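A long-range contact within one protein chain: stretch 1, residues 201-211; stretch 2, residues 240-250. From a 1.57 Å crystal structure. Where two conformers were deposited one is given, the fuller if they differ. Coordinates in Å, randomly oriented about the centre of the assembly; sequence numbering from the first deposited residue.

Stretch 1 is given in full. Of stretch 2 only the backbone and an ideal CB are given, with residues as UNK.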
# COMPACT_ATOMS: atom_id res chain seq x y z
N TYR A 201 11.57 25.84 2.37
CA TYR A 201 11.87 25.73 0.93
C TYR A 201 10.89 24.77 0.26
O TYR A 201 11.22 24.12 -0.74
CB TYR A 201 13.30 25.23 0.73
CG TYR A 201 14.37 26.17 1.24
CD1 TYR A 201 14.80 26.11 2.55
CD2 TYR A 201 14.98 27.09 0.39
CE1 TYR A 201 15.79 26.96 3.02
CE2 TYR A 201 15.97 27.94 0.85
CZ TYR A 201 16.37 27.87 2.17
OH TYR A 201 17.36 28.71 2.64
N GLU A 202 9.68 24.68 0.80
CA GLU A 202 8.72 23.68 0.36
C GLU A 202 8.39 23.81 -1.12
O GLU A 202 8.30 22.80 -1.84
CB GLU A 202 7.44 23.75 1.19
CG GLU A 202 7.64 23.40 2.67
CD GLU A 202 8.05 24.57 3.55
OE1 GLU A 202 8.39 25.66 3.03
OE2 GLU A 202 8.03 24.40 4.79
N GLU A 203 8.22 25.05 -1.58
CA GLU A 203 7.83 25.31 -2.96
C GLU A 203 8.95 24.88 -3.90
O GLU A 203 8.71 24.16 -4.88
CB GLU A 203 7.48 26.78 -3.15
CG GLU A 203 6.38 27.29 -2.22
CD GLU A 203 6.92 28.09 -1.03
OE1 GLU A 203 7.87 27.63 -0.35
OE2 GLU A 203 6.37 29.18 -0.77
N THR A 204 10.18 25.30 -3.61
CA THR A 204 11.34 24.89 -4.40
C THR A 204 11.47 23.37 -4.46
O THR A 204 11.66 22.79 -5.54
CB THR A 204 12.65 25.48 -3.82
OG1 THR A 204 12.59 26.91 -3.89
CG2 THR A 204 13.87 25.00 -4.60
N ASP A 205 11.39 22.73 -3.31
CA ASP A 205 11.61 21.29 -3.25
C ASP A 205 10.53 20.52 -4.01
O ASP A 205 10.84 19.61 -4.77
CB ASP A 205 11.76 20.83 -1.80
CG ASP A 205 13.02 21.37 -1.14
OD1 ASP A 205 13.80 22.08 -1.81
OD2 ASP A 205 13.24 21.09 0.05
N ALA A 206 9.28 20.92 -3.83
CA ALA A 206 8.17 20.28 -4.54
C ALA A 206 8.33 20.42 -6.06
O ALA A 206 8.11 19.45 -6.80
CB ALA A 206 6.84 20.87 -4.09
N LYS A 207 8.73 21.60 -6.52
CA LYS A 207 8.94 21.83 -7.95
C LYS A 207 10.07 20.97 -8.48
O LYS A 207 10.00 20.44 -9.59
CB LYS A 207 9.20 23.31 -8.24
CG LYS A 207 7.96 24.18 -8.12
CD LYS A 207 6.91 23.79 -9.13
CE LYS A 207 5.61 24.56 -8.93
NZ LYS A 207 5.86 26.00 -8.63
N ASP A 208 11.13 20.80 -7.68
CA ASP A 208 12.22 19.92 -8.07
C ASP A 208 11.74 18.47 -8.15
O ASP A 208 12.00 17.78 -9.15
CB ASP A 208 13.41 20.03 -7.11
CG ASP A 208 14.28 21.25 -7.36
OD1 ASP A 208 14.14 21.92 -8.41
OD2 ASP A 208 15.13 21.55 -6.50
N PHE A 209 11.03 18.02 -7.12
CA PHE A 209 10.49 16.66 -7.13
C PHE A 209 9.65 16.41 -8.38
O PHE A 209 9.81 15.39 -9.05
CB PHE A 209 9.64 16.37 -5.87
CG PHE A 209 10.39 16.49 -4.57
CD1 PHE A 209 11.76 16.26 -4.50
CD2 PHE A 209 9.71 16.83 -3.41
CE1 PHE A 209 12.43 16.38 -3.29
CE2 PHE A 209 10.38 16.94 -2.20
CZ PHE A 209 11.74 16.72 -2.15
N ALA A 210 8.77 17.36 -8.71
CA ALA A 210 7.92 17.23 -9.88
C ALA A 210 8.74 17.19 -11.17
O ALA A 210 8.47 16.39 -12.07
CB ALA A 210 6.89 18.34 -9.93
N SER A 211 9.77 18.04 -11.26
CA SER A 211 10.64 18.06 -12.44
C SER A 211 11.36 16.72 -12.64
O SER A 211 11.68 16.34 -13.78
CB SER A 211 11.64 19.22 -12.39
OG SER A 211 12.72 18.95 -11.51
N UNK A 240 0.28 22.29 -0.02
CA UNK A 240 0.03 23.33 -1.01
C UNK A 240 1.12 23.34 -2.08
O UNK A 240 0.83 23.48 -3.27
CB UNK A 240 -0.06 24.70 -0.33
N UNK A 241 2.37 23.19 -1.65
CA UNK A 241 3.49 23.18 -2.58
C UNK A 241 3.38 22.03 -3.58
O UNK A 241 3.64 22.21 -4.76
CB UNK A 241 4.81 23.08 -1.81
N UNK A 242 2.99 20.85 -3.10
CA UNK A 242 2.81 19.69 -3.98
C UNK A 242 1.69 19.89 -5.00
O UNK A 242 1.83 19.53 -6.16
CB UNK A 242 2.52 18.44 -3.14
N UNK A 243 0.59 20.48 -4.55
CA UNK A 243 -0.57 20.71 -5.42
C UNK A 243 -0.31 21.82 -6.43
O UNK A 243 -1.00 21.93 -7.43
CB UNK A 243 -1.80 21.06 -4.58
N UNK A 244 0.70 22.65 -6.15
CA UNK A 244 1.06 23.73 -7.07
C UNK A 244 1.93 23.23 -8.23
O UNK A 244 2.14 23.97 -9.20
CB UNK A 244 1.79 24.84 -6.31
N UNK A 245 2.42 21.99 -8.15
CA UNK A 245 3.21 21.40 -9.23
C UNK A 245 2.32 20.84 -10.32
O UNK A 245 1.09 20.83 -10.18
CB UNK A 245 4.12 20.30 -8.69
N UNK A 246 2.93 20.35 -11.39
CA UNK A 246 2.19 19.75 -12.51
C UNK A 246 2.12 18.22 -12.47
O UNK A 246 1.95 17.58 -13.50
CB UNK A 246 2.83 20.18 -13.83
N UNK A 247 2.26 17.64 -11.28
CA UNK A 247 2.15 16.18 -11.12
C UNK A 247 1.12 15.82 -10.06
O UNK A 247 0.82 16.62 -9.17
CB UNK A 247 3.51 15.58 -10.75
N UNK A 248 0.61 14.60 -10.15
CA UNK A 248 -0.19 14.02 -9.08
C UNK A 248 0.75 13.35 -8.09
O UNK A 248 1.15 12.20 -8.28
CB UNK A 248 -1.22 13.02 -9.63
N UNK A 249 1.13 14.08 -7.04
CA UNK A 249 2.07 13.56 -6.05
C UNK A 249 1.34 13.13 -4.77
O UNK A 249 0.72 13.95 -4.08
CB UNK A 249 3.13 14.61 -5.73
N UNK A 250 1.41 11.84 -4.48
CA UNK A 250 0.86 11.30 -3.25
C UNK A 250 1.64 11.86 -2.06
O UNK A 250 2.86 11.94 -2.10
CB UNK A 250 0.90 9.77 -3.26

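Position 240 lies on a helical backbone with its ideal CB more than 5.5 Å from any atom of stretch 1, so this contact barely restricts it, and a long polar side chain would suit as well as a short one. It is Arg 240, which does not touch stretch 1.

Position 241 is far more demanding. Its CA-to-CB bond points toward the first helix, and the ideal CB already sits 3.5 Å from Glu 202 O, 3.8 Å from Ala 206 CB and 3.9 Å from Glu 203 CA. With the backbones this close, a small residue fits best. The deposited residue is Ala 241, whose methyl packs on that of Ala 206. A water donates to Ala 241 O at 2.8 Å and, weakly, to Glu 203 O at 3.3 Å, linking the two backbones where no direct hydrogen bond does.

At position 242 the CA-to-CB bond points away, yet the ideal CB is 5.0 Å from Ala 206 CB, so a flexible apolar side chain such as leucine or methionine could still reach back. Leu 242 does so, bringing CD2 to 4.0 Å from Ala 206 CB.

Position 244 points toward the aliphatic part of Lys 207, 4.6 Å from ideal CB to CE. Small or modest polar residues would suit; the deposited residue is Ala 244, and Lys 207 CE lies 3.5 Å from Ala 244 O.

Position 245 faces Ala 210 CB, 3.6 Å from the ideal CB, with Lys 207 CD and Ala 206 O each at 4.5 Å. Serine, threonine, valine or alanine are plausible. In Thr 245, CG2 is directed to the helix, 3.9 Å from Ala 206 CB, while OG1 donates to Leu 242 O at 2.8 Å and accepts a weak hydrogen bond from the backbone N of 247 (OG1 to N, 3.3 Å).

Position 246 points sideways and tolerates many polar residues; Asn 246 brings OD1 to 4.0 Å from Ala 210 CB.

Position 247 points toward Ala 210, with the ideal CB of 247 lying 4.4 Å from Ala 210 CB, and the carbonyl of Ala 210 offers an acceptor. A long side chain, perhaps a donor, would suit. Arg 247 runs past Ala 210, with CD 3.3 Å from Ala 210 O; a water accepts from Arg 247 NH1 and donates to Ala 210 O, both at 3.0 Å.

Position 249 points toward stretch 1 from a distance, favouring a longer apolar residue; Ile 249 extends CD1 to 4.3 Å from Ala 210 CB. Positions 243, 248 and 250 have nothing of stretch 1 within 5.5 Å of the ideal CB, so this contact sets no preference among side chains; they are Arg 243, Ser 248 and Val 250.

Stretch 2, residues 240-250: RALRATNRSIV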
# COMPACT_ATOMS: atom_id res chain seq x y z
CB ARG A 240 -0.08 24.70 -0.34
CG ARG A 240 -1.36 24.86 0.47
CD ARG A 240 -1.60 26.30 0.88
NE ARG A 240 -0.58 26.83 1.79
CZ ARG A 240 -0.57 26.67 3.12
NH1 ARG A 240 -1.52 25.97 3.73
NH2 ARG A 240 0.40 27.22 3.84
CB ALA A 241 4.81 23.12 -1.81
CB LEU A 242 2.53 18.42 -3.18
CG LEU A 242 3.66 17.92 -2.29
CD1 LEU A 242 3.15 16.73 -1.48
CD2 LEU A 242 4.89 17.55 -3.11
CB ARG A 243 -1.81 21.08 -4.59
CG ARG A 243 -2.35 19.96 -3.72
CD ARG A 243 -2.88 18.79 -4.53
NE ARG A 243 -3.91 19.16 -5.49
CZ ARG A 243 -5.19 19.36 -5.18
NH1 ARG A 243 -5.61 19.24 -3.93
NH2 ARG A 243 -6.05 19.69 -6.13
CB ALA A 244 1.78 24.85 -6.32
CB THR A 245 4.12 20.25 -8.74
OG1 THR A 245 3.33 19.08 -8.49
CG2 THR A 245 4.89 20.64 -7.48
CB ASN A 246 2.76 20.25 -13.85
CG ASN A 246 4.21 19.83 -14.07
OD1 ASN A 246 4.83 19.17 -13.24
ND2 ASN A 246 4.76 20.22 -15.22
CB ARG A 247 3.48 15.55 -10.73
CG ARG A 247 4.56 15.60 -11.79
CD ARG A 247 5.72 14.70 -11.43
NE ARG A 247 5.45 13.28 -11.64
CZ ARG A 247 5.43 12.67 -12.83
NH1 ARG A 247 5.65 13.35 -13.95
NH2 ARG A 247 5.18 11.37 -12.91
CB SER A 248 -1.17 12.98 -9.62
OG SER A 248 -2.16 13.58 -10.42
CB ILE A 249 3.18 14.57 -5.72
CG1 ILE A 249 3.89 15.01 -7.01
CG2 ILE A 249 4.18 13.95 -4.74
CD1 ILE A 249 5.03 15.98 -6.81
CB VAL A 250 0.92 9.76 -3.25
CG1 VAL A 250 0.62 9.18 -1.87
CG2 VAL A 250 -0.03 9.20 -4.30
O HOH W 1 5.50 24.13 -5.68
O HOH W 2 6.49 16.17 -14.33
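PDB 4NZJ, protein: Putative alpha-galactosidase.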